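Long-range contacts in nucleoprotein (Human coronavirus NL63, PDB 5N4K), which probably packages the positive-strand viral RNA genome into a helical ribonucleocapsid, this chain being its N-terminal, RNA-binding domain: residues R49-I54 against P135-A140; R45-N50 against V109-E114. All coordinates share one frame; numbering follows the deposited sequence. Where two conformers were deposited one is given.

How the contacts relate
Both contacts use the end of helix 43-46 and the loop that leaves it: contact 2 sets 45-50 beside edge strand 108-112 and the residues that follow, and contact 1 lays the continuation, 49-54, against the loop 135-140 that leads to strand 145-147. Their centres lie 9 Å apart, and Arg-49 and Asn-50 belong to both. They also touch directly: Lys-113 NZ reaches Ser-138 OG at 2.9 Å, a probable hydrogen bond, and Ile-139 CD1 packs on Pro-48 CB at 3.7 Å. Two sulfate ions, probably from the crystallisation liquor, sit at Arg-49, and one of them also takes a hydrogen bond from Glu-114 N. Both contacts lie within the predicted RNA-binding region.

Contact 1. Residues R49-I54 against P135-A140; sequences RNLVPI and PKFSIA. With SO4 (sulfate ion), chain J; SO4 (sulfate ion), chain G.
Leu-51 meets the Phe-137 ring through CG and its CD1 methyl. Its CB carries CG anti to the backbone N (chi1 -170°), and CG lies 3.6 Å from Phe-137 CE1. Beyond it, CD1 stands over one face of the ring, 3.7 Å from the centroid and 19° off the normal, a CH-pi contact; the same methyl meets Ile-139 CD1 at 3.8 Å. The Val-52 carbonyl O comes to the edge of that ring, near its plane, while Pro-53 CD packs against CE1. Here the loop after helix 43-46, with Leu-51 at the centre of an inverse gamma turn, meets the loop before strand 145-147. The two are joined by a single direct backbone hydrogen bond, Ile-54 N to Lys-136 O at 2.8 Å, with an N-H...O angle of 156°. That oxygen also receives the CA-H of Pro-53. A water extends the link, donating to Ile-54 O and accepting from Lys-136 N. On the inner side Pro-53 CB meets Pro-135 CB at 4.0 Å, and strands 35-37 and 80-90 supply Leu-35 and Phe-88 beside these residues. Toward solvent, Ile-54 CD1 covers the Phe-137 backbone C and touches Ser-138 OG, which is hydrogen-bonded to Lys-113 NZ.

Contact 2. Residues R45-N50 against V109-E114; sequences RVIPRN and VWVAKE. With SO4 (sulfate ion), chain J; SO4 (sulfate ion), chain G.
Arg-49 O accepts the backbone N-H of Ala-112 at 2.9 Å, the only direct hydrogen bond between 45-50 and 109-114. The N-H...O angle is 159°. The same oxygen lies 3.1 Å from Val-111 CA in a CA-H...O contact, and Asn-50 CA makes a similar contact with Ala-112 O. Two residues back on both segments, a water donates to the carbonyl oxygens of Ile-47 and Trp-110.

Apolar packing continues from there toward the helix. Ile-47 CB rests 3.9 Å from Val-109 CG1, while its CG2 meets CG1 of Val-111, the Ile-47 and Val-111 side chains crossing at about a right angle. Val-111 CG1 also comes within 3.3 Å of Pro-48 O. Further out, Trp-66 of strand 63-73 touches both Ile-47 and Val-111, and Leu-145 of strand 145-147 touches Ile-47. Strand 108-112 is an outermost strand of the antiparallel sheet: Val-109 and Val-111 pair through their backbones with Trp-66 and Gly-64, and the loop after helix 43-46 runs along its other border.

At the exposed end the Arg-49 side chain sets off away from 109-114. Its chi1 (72°) puts CG between the backbone N and the carbonyl carbon, the extended chain carries NE outward, and chi4 (85°) turns the guanidinium off the line of the chain. The group lies between two sulfates. Arg-49 NE donates to O2 of the chain G ion, in the guanidinium plane, at 2.9 Å. Arg-49 NH2 donates to O3 of the chain J ion at 2.7 Å. NH1 adds a weak bond to that oxygen. Glu-114 N gives the chain J sulfate a further bond at O4, 3.0 Å. An arginine and a backbone N-H thus converge on one anion; the sulfates may mimic RNA phosphate, though they probably come from the crystallisation liquor and Arg-49 also touches a crystal neighbour.

Contact 1. Residues R49-I54 against P135-A140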
ATOM      1  N   ARG A  49      -1.475 -21.198   1.190  1.00 12.57           N
ATOM      2  CA  ARG A  49      -1.201 -21.001  -0.210  1.00 12.45           C
ATOM      3  C   ARG A  49      -2.415 -20.760  -1.007  1.00 11.29           C
ATOM      4  O   ARG A  49      -2.332 -20.124  -2.077  1.00 11.69           O
ATOM      5  CB  ARG A  49      -0.471 -22.231  -0.756  1.00 14.41           C
ATOM      6  CG  ARG A  49      -1.355 -23.491  -0.890  1.00 15.32           C
ATOM      7  CD  ARG A  49      -0.730 -24.757  -1.354  1.00 18.24           C
ATOM      8  NE  ARG A  49      -1.742 -25.773  -1.389  1.00 18.04           N
ATOM      9  CZ  ARG A  49      -2.558 -26.000  -2.377  1.00 19.19           C
ATOM     10  NH1 ARG A  49      -2.402 -25.387  -3.537  1.00 21.05           N
ATOM     11  NH2 ARG A  49      -3.537 -26.883  -2.235  1.00 20.17           N
ATOM     12  N   ASN A  50      -3.589 -21.311  -0.608  1.00 11.06           N
ATOM     13  CA  ASN A  50      -4.756 -21.312  -1.398  1.00 11.83           C
ATOM     14  C   ASN A  50      -5.927 -20.574  -0.715  1.00 11.77           C
ATOM     15  O   ASN A  50      -7.089 -20.819  -1.055  1.00 13.92           O
ATOM     16  CB  ASN A  50      -5.228 -22.750  -1.733  1.00 14.78           C
ATOM     17  CG  ASN A  50      -5.378 -23.581  -0.478  1.00 15.25           C
ATOM     18  OD1 ASN A  50      -4.881 -23.331   0.590  1.00 16.27           O
ATOM     19  ND2 ASN A  50      -6.036 -24.766  -0.726  1.00 19.84           N
ATOM     20  N   LEU A  51      -5.602 -19.568   0.099  1.00 11.36           N
ATOM     21  CA  LEU A  51      -6.641 -18.796   0.844  1.00 11.71           C
ATOM     22  C   LEU A  51      -7.156 -17.719  -0.079  1.00 11.77           C
ATOM     23  O   LEU A  51      -6.829 -16.512   0.067  1.00 12.15           O
ATOM     24  CB  LEU A  51      -6.067 -18.281   2.100  1.00 13.21           C
ATOM     25  CG  LEU A  51      -7.186 -17.683   3.050  1.00 14.42           C
ATOM     26  CD1 LEU A  51      -7.977 -18.821   3.696  1.00 15.45           C
ATOM     27  CD2 LEU A  51      -6.633 -16.803   4.115  1.00 14.60           C
ATOM     28  N   VAL A  52      -8.048 -18.093  -0.999  1.00 11.01           N
ATOM     29  CA  VAL A  52      -8.709 -17.221  -1.943  1.00 11.22           C
ATOM     30  C   VAL A  52     -10.204 -17.105  -1.578  1.00 12.33           C
ATOM     31  O   VAL A  52     -10.882 -18.154  -1.595  1.00 12.65           O
ATOM     32  CB  VAL A  52      -8.574 -17.682  -3.432  1.00 10.22           C
ATOM     33  CG1 VAL A  52      -9.166 -16.695  -4.339  1.00 11.58           C
ATOM     34  CG2 VAL A  52      -7.111 -17.977  -3.804  1.00 12.20           C
ATOM     35  N   PRO A  53     -10.725 -15.889  -1.339  1.00 11.57           N
ATOM     36  CA  PRO A  53     -12.182 -15.779  -1.083  1.00 12.65           C
ATOM     37  C   PRO A  53     -12.953 -16.330  -2.197  1.00 12.68           C
ATOM     38  O   PRO A  53     -12.626 -16.262  -3.353  1.00 15.25           O
ATOM     39  CB  PRO A  53     -12.415 -14.282  -0.985  1.00 14.02           C
ATOM     40  CG  PRO A  53     -11.131 -13.725  -0.594  1.00 12.11           C
ATOM     41  CD  PRO A  53     -10.035 -14.599  -1.220  1.00 11.30           C
ATOM     42  N   ILE A  54     -14.110 -16.910  -1.862  1.00 14.21           N
ATOM     43  CA  ILE A  54     -15.021 -17.498  -2.844  1.00 14.46           C
ATOM     44  C   ILE A  54     -16.086 -16.501  -3.373  1.00 15.08           C
ATOM     45  O   ILE A  54     -16.491 -15.662  -2.620  1.00 19.59           O
ATOM     46  CB  ILE A  54     -15.773 -18.715  -2.168  1.00 15.87           C
ATOM     47  CG1 ILE A  54     -14.783 -19.835  -1.790  1.00 17.78           C
ATOM     48  CG2 ILE A  54     -16.900 -19.257  -3.032  1.00 18.40           C
ATOM     49  CD1 ILE A  54     -15.337 -20.796  -0.756  1.00 19.96           C
ATOM     50  N   PRO A 135     -15.394 -12.353   3.510  1.00 14.86           N
ATOM     51  CA  PRO A 135     -14.813 -13.442   2.702  1.00 15.00           C
ATOM     52  C   PRO A 135     -15.085 -14.816   3.250  1.00 15.22           C
ATOM     53  O   PRO A 135     -14.897 -15.017   4.449  1.00 17.35           O
ATOM     54  CB  PRO A 135     -13.351 -13.087   2.752  1.00 15.87           C
ATOM     55  CG  PRO A 135     -13.099 -12.444   4.023  1.00 15.21           C
ATOM     56  CD  PRO A 135     -14.383 -11.644   4.285  1.00 14.43           C
ATOM     57  N   LYS A 136     -15.494 -15.724   2.405  1.00 15.05           N
ATOM     58  CA  LYS A 136     -15.710 -17.131   2.810  1.00 17.12           C
ATOM     59  C   LYS A 136     -14.687 -17.980   2.039  1.00 15.56           C
ATOM     60  O   LYS A 136     -14.362 -17.643   0.879  1.00 17.17           O
ATOM     61  CB  LYS A 136     -17.120 -17.557   2.388  1.00 19.09           C
ATOM     62  CG  LYS A 136     -18.203 -16.779   3.124  1.00 22.76           C
ATOM     63  CD  LYS A 136     -18.491 -17.391   4.450  1.00 26.62           C
ATOM     64  CE  LYS A 136     -19.467 -18.563   4.169  1.00 36.43           C
ATOM     65  NZ  LYS A 136     -19.375 -19.893   4.842  1.00 39.63           N
ATOM     66  N   PHE A 137     -14.324 -19.099   2.651  1.00 14.58           N
ATOM     67  CA  PHE A 137     -13.239 -19.963   2.190  1.00 14.96           C
ATOM     68  C   PHE A 137     -13.654 -21.424   2.099  1.00 16.54           C
ATOM     69  O   PHE A 137     -14.546 -21.904   2.859  1.00 18.45           O
ATOM     70  CB  PHE A 137     -12.018 -19.811   3.030  1.00 16.04           C
ATOM     71  CG  PHE A 137     -11.539 -18.363   3.163  1.00 14.94           C
ATOM     72  CD1 PHE A 137     -10.907 -17.726   2.125  1.00 15.33           C
ATOM     73  CD2 PHE A 137     -11.803 -17.660   4.317  1.00 15.21           C
ATOM     74  CE1 PHE A 137     -10.476 -16.399   2.243  1.00 14.37           C
ATOM     75  CE2 PHE A 137     -11.402 -16.316   4.426  1.00 15.26           C
ATOM     76  CZ  PHE A 137     -10.748 -15.718   3.376  1.00 13.42           C
ATOM     77  N   SER A 138     -12.925 -22.138   1.310  1.00 16.01           N
ATOM     78  CA  SER A 138     -13.013 -23.629   1.145  1.00 18.85           C
ATOM     79  C   SER A 138     -12.203 -24.423   2.151  1.00 20.99           C
ATOM     80  O   SER A 138     -12.230 -25.682   2.181  1.00 20.08           O
ATOM     81  CB  SER A 138     -12.430 -23.980  -0.292  1.00 20.30           C
ATOM     82  OG  SER A 138     -13.092 -23.288  -1.237  1.00 24.69           O
ATOM     83  N   ILE A 139     -11.410 -23.764   2.936  1.00 16.26           N
ATOM     84  CA  ILE A 139     -10.543 -24.291   3.932  1.00 16.94           C
ATOM     85  C   ILE A 139     -10.818 -23.593   5.266  1.00 16.08           C
ATOM     86  O   ILE A 139     -11.331 -22.487   5.269  1.00 16.96           O
ATOM     87  CB  ILE A 139      -9.039 -24.193   3.592  1.00 16.71           C
ATOM     88  CG1 ILE A 139      -8.645 -22.757   3.294  1.00 17.88           C
ATOM     89  CG2 ILE A 139      -8.692 -24.965   2.345  1.00 20.47           C
ATOM     90  CD1 ILE A 139      -7.114 -22.549   3.283  1.00 20.83           C
ATOM     91  N   ALA A 140     -10.451 -24.211   6.364  1.00 18.46           N
ATOM     92  CA  ALA A 140     -10.495 -23.614   7.693  1.00 18.18           C
ATOM     93  C   ALA A 140      -9.505 -22.460   7.733  1.00 18.79           C
ATOM     94  O   ALA A 140      -8.453 -22.552   7.150  1.00 19.77           O
ATOM     95  CB  ALA A 140     -10.159 -24.624   8.778  1.00 22.74           C
TER
HETATM   96  S   SO4 J 408      -6.726 -26.143  -3.731  0.50 20.67           S
HETATM   97  O1  SO4 J 408      -6.872 -26.175  -2.273  0.50 26.05           O
HETATM   98  O2  SO4 J 408      -7.457 -27.301  -4.276  0.50 31.15           O
HETATM   99  O3  SO4 J 408      -5.314 -26.177  -4.211  0.50 24.85           O
HETATM  100  O4  SO4 J 408      -7.042 -24.893  -4.217  0.50 15.79           O
HETATM  101  S   SO4 G 405      -0.551 -26.481   2.379  0.70 26.47           S
HETATM  102  O1  SO4 G 405      -0.254 -27.611   3.272  0.70 36.35           O
HETATM  103  O2  SO4 G 405      -1.519 -26.839   1.262  0.70 29.01           O
HETATM  104  O3  SO4 G 405      -1.157 -25.247   3.054  0.70 32.27           O
HETATM  105  O4  SO4 G 405       0.719 -25.900   2.030  0.70 19.84           O
HETATM  106  O   HOH W   1     -16.170 -14.714  -0.252  0.50 11.31           O

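Contact 2. Residues R45-N50 against V109-E114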
ATOM      1  N   ARG A  45       3.671 -16.423   6.663  1.00 19.73           N
ATOM      2  CA  ARG A  45       3.775 -17.740   7.287  0.50 23.24           C
ATOM      3  C   ARG A  45       2.427 -18.356   7.575  1.00 21.58           C
ATOM      4  O   ARG A  45       2.214 -19.568   7.412  1.00 24.03           O
ATOM      5  CB  ARG A  45       4.598 -17.605   8.588  0.50 28.90           C
ATOM      6  CG  ARG A  45       5.991 -18.236   8.532  0.50 35.11           C
ATOM      7  CD  ARG A  45       6.078 -19.432   9.508  0.50 39.41           C
ATOM      8  NE  ARG A  45       6.705 -19.049  10.779  0.50 44.06           N
ATOM      9  CZ  ARG A  45       6.454 -19.584  11.978  0.50 39.78           C
ATOM     10  NH1 ARG A  45       5.545 -20.538  12.142  0.50 39.66           N
ATOM     11  NH2 ARG A  45       7.100 -19.110  13.029  0.50 38.29           N
ATOM     12  N   VAL A  46       1.452 -17.548   7.958  1.00 17.22           N
ATOM     13  CA  VAL A  46       0.222 -18.053   8.396  1.00 18.27           C
ATOM     14  C   VAL A  46      -0.871 -18.180   7.379  1.00 17.25           C
ATOM     15  O   VAL A  46      -1.849 -18.909   7.540  1.00 19.16           O
ATOM     16  CB  VAL A  46      -0.328 -17.415   9.698  1.00 22.32           C
ATOM     17  CG1 VAL A  46       0.678 -17.651  10.865  1.00 25.01           C
ATOM     18  CG2 VAL A  46      -0.679 -15.998   9.510  1.00 22.07           C
ATOM     19  N   ILE A  47      -0.797 -17.395   6.297  1.00 13.33           N
ATOM     20  CA  ILE A  47      -1.834 -17.416   5.341  1.00 12.38           C
ATOM     21  C   ILE A  47      -1.620 -18.577   4.384  1.00 13.87           C
ATOM     22  O   ILE A  47      -0.558 -18.639   3.706  1.00 14.33           O
ATOM     23  CB  ILE A  47      -1.827 -16.071   4.527  1.00 12.98           C
ATOM     24  CG1 ILE A  47      -2.218 -14.914   5.435  1.00 13.34           C
ATOM     25  CG2 ILE A  47      -2.662 -16.185   3.250  1.00 13.41           C
ATOM     26  CD1 ILE A  47      -1.997 -13.524   4.849  1.00 14.41           C
ATOM     27  N   PRO A  48      -2.541 -19.561   4.321  1.00 12.82           N
ATOM     28  CA  PRO A  48      -2.337 -20.739   3.427  1.00 12.90           C
ATOM     29  C   PRO A  48      -2.202 -20.337   1.962  1.00 11.86           C
ATOM     30  O   PRO A  48      -2.764 -19.339   1.506  1.00 11.80           O
ATOM     31  CB  PRO A  48      -3.582 -21.583   3.644  1.00 15.46           C
ATOM     32  CG  PRO A  48      -4.021 -21.160   5.019  1.00 16.89           C
ATOM     33  CD  PRO A  48      -3.790 -19.707   5.099  1.00 14.18           C
ATOM     34  N   ARG A  49      -1.475 -21.198   1.190  1.00 12.57           N
ATOM     35  CA  ARG A  49      -1.201 -21.001  -0.210  1.00 12.45           C
ATOM     36  C   ARG A  49      -2.415 -20.760  -1.007  1.00 11.29           C
ATOM     37  O   ARG A  49      -2.332 -20.124  -2.077  1.00 11.69           O
ATOM     38  CB  ARG A  49      -0.471 -22.231  -0.756  1.00 14.41           C
ATOM     39  CG  ARG A  49      -1.355 -23.491  -0.890  1.00 15.32           C
ATOM     40  CD  ARG A  49      -0.730 -24.757  -1.354  1.00 18.24           C
ATOM     41  NE  ARG A  49      -1.742 -25.773  -1.389  1.00 18.04           N
ATOM     42  CZ  ARG A  49      -2.558 -26.000  -2.377  1.00 19.19           C
ATOM     43  NH1 ARG A  49      -2.402 -25.387  -3.537  1.00 21.05           N
ATOM     44  NH2 ARG A  49      -3.537 -26.883  -2.235  1.00 20.17           N
ATOM     45  N   ASN A  50      -3.589 -21.311  -0.608  1.00 11.06           N
ATOM     46  CA  ASN A  50      -4.756 -21.312  -1.398  1.00 11.83           C
ATOM     47  C   ASN A  50      -5.927 -20.574  -0.715  1.00 11.77           C
ATOM     48  O   ASN A  50      -7.089 -20.819  -1.055  1.00 13.92           O
ATOM     49  CB  ASN A  50      -5.228 -22.750  -1.733  1.00 14.78           C
ATOM     50  CG  ASN A  50      -5.378 -23.581  -0.478  1.00 15.25           C
ATOM     51  OD1 ASN A  50      -4.881 -23.331   0.590  1.00 16.27           O
ATOM     52  ND2 ASN A  50      -6.036 -24.766  -0.726  1.00 19.84           N
ATOM     53  N   VAL A 109       1.319 -11.148   0.158  1.00 10.12           N
ATOM     54  CA  VAL A 109       1.282 -12.574   0.389  1.00 10.66           C
ATOM     55  C   VAL A 109       0.446 -13.218  -0.698  1.00 10.87           C
ATOM     56  O   VAL A 109      -0.757 -12.913  -0.871  1.00 10.43           O
ATOM     57  CB  VAL A 109       0.702 -12.925   1.761  1.00 11.86           C
ATOM     58  CG1 VAL A 109       0.690 -14.474   1.947  1.00 12.46           C
ATOM     59  CG2 VAL A 109       1.494 -12.264   2.838  1.00 13.16           C
ATOM     60  N   TRP A 110       0.979 -14.152  -1.521  1.00  9.59           N
ATOM     61  CA  TRP A 110       0.326 -14.664  -2.692  1.00 10.16           C
ATOM     62  C   TRP A 110      -0.518 -15.917  -2.467  1.00  8.79           C
ATOM     63  O   TRP A 110      -0.077 -16.825  -1.702  1.00 10.90           O
ATOM     64  CB  TRP A 110       1.428 -14.927  -3.721  1.00 11.08           C
ATOM     65  CG  TRP A 110       2.155 -13.638  -4.108  1.00 10.78           C
ATOM     66  CD1 TRP A 110       3.333 -13.173  -3.602  1.00 11.81           C
ATOM     67  CD2 TRP A 110       1.703 -12.713  -5.067  1.00 10.81           C
ATOM     68  NE1 TRP A 110       3.649 -11.994  -4.246  1.00 12.04           N
ATOM     69  CE2 TRP A 110       2.690 -11.673  -5.133  1.00 10.60           C
ATOM     70  CE3 TRP A 110       0.574 -12.604  -5.839  1.00 10.85           C
ATOM     71  CZ2 TRP A 110       2.473 -10.587  -5.965  1.00 12.21           C
ATOM     72  CZ3 TRP A 110       0.400 -11.545  -6.718  1.00 11.94           C
ATOM     73  CH2 TRP A 110       1.402 -10.549  -6.752  1.00 12.02           C
ATOM     74  N   VAL A 111      -1.630 -15.978  -3.151  1.00  9.40           N
ATOM     75  CA  VAL A 111      -2.562 -17.118  -2.976  1.00 10.57           C
ATOM     76  C   VAL A 111      -3.115 -17.493  -4.296  1.00  9.42           C
ATOM     77  O   VAL A 111      -3.352 -16.695  -5.213  1.00  9.73           O
ATOM     78  CB  VAL A 111      -3.702 -16.778  -1.971  1.00  9.34           C
ATOM     79  CG1 VAL A 111      -3.177 -16.725  -0.546  1.00 10.54           C
ATOM     80  CG2 VAL A 111      -4.444 -15.507  -2.400  1.00  9.92           C
ATOM     81  N   ALA A 112      -3.398 -18.825  -4.463  1.00 10.27           N
ATOM     82  CA  ALA A 112      -4.055 -19.333  -5.666  1.00 10.80           C
ATOM     83  C   ALA A 112      -4.685 -20.679  -5.363  1.00 11.41           C
ATOM     84  O   ALA A 112      -4.116 -21.451  -4.606  1.00 13.54           O
ATOM     85  CB  ALA A 112      -3.040 -19.554  -6.804  1.00 10.30           C
ATOM     86  N   LYS A 113      -5.823 -20.917  -5.975  1.00 11.38           N
ATOM     87  CA  LYS A 113      -6.401 -22.232  -5.928  1.00 12.19           C
ATOM     88  C   LYS A 113      -6.048 -23.059  -7.157  1.00 12.46           C
ATOM     89  O   LYS A 113      -5.635 -22.537  -8.162  1.00 11.82           O
ATOM     90  CB  LYS A 113      -7.887 -22.119  -5.882  1.00 14.00           C
ATOM     91  CG  LYS A 113      -8.394 -21.651  -4.513  1.00 15.73           C
ATOM     92  CD  LYS A 113      -9.930 -21.739  -4.583  1.00 21.44           C
ATOM     93  CE  LYS A 113     -10.569 -21.850  -3.262  1.00 24.86           C
ATOM     94  NZ  LYS A 113     -12.032 -21.658  -3.379  1.00 22.26           N
ATOM     95  N   GLU A 114      -6.183 -24.400  -7.011  1.00 12.62           N
ATOM     96  CA  GLU A 114      -6.000 -25.318  -8.108  0.50 13.08           C
ATOM     97  C   GLU A 114      -6.890 -24.936  -9.270  1.00 11.98           C
ATOM     98  O   GLU A 114      -8.099 -24.555  -9.120  1.00 13.83           O
ATOM     99  CB  GLU A 114      -6.345 -26.721  -7.614  0.50 14.14           C
ATOM    100  CG  GLU A 114      -6.037 -27.766  -8.644  0.50 13.66           C
ATOM    101  CD  GLU A 114      -6.318 -29.181  -8.126  0.50 16.69           C
ATOM    102  OE1 GLU A 114      -7.484 -29.536  -8.001  0.50 22.48           O
ATOM    103  OE2 GLU A 114      -5.387 -29.939  -7.831  0.50 24.21           O
TER
HETATM  104  S   SO4 J 408      -6.726 -26.143  -3.731  0.50 20.67           S
HETATM  105  O1  SO4 J 408      -6.872 -26.175  -2.273  0.50 26.05           O
HETATM  106  O2  SO4 J 408      -7.457 -27.301  -4.276  0.50 31.15           O
HETATM  107  O3  SO4 J 408      -5.314 -26.177  -4.211  0.50 24.85           O
HETATM  108  O4  SO4 J 408      -7.042 -24.893  -4.217  0.50 15.79           O
HETATM  109  S   SO4 G 405      -0.551 -26.481   2.379  0.70 26.47           S
HETATM  110  O1  SO4 G 405      -0.254 -27.611   3.272  0.70 36.35           O
HETATM  111  O2  SO4 G 405      -1.519 -26.839   1.262  0.70 29.01           O
HETATM  112  O3  SO4 G 405      -1.157 -25.247   3.054  0.70 32.27           O
HETATM  113  O4  SO4 G 405       0.719 -25.900   2.030  0.70 19.84           O
HETATM  114  O   HOH W   2       0.411 -18.033   0.938  1.00 19.87           O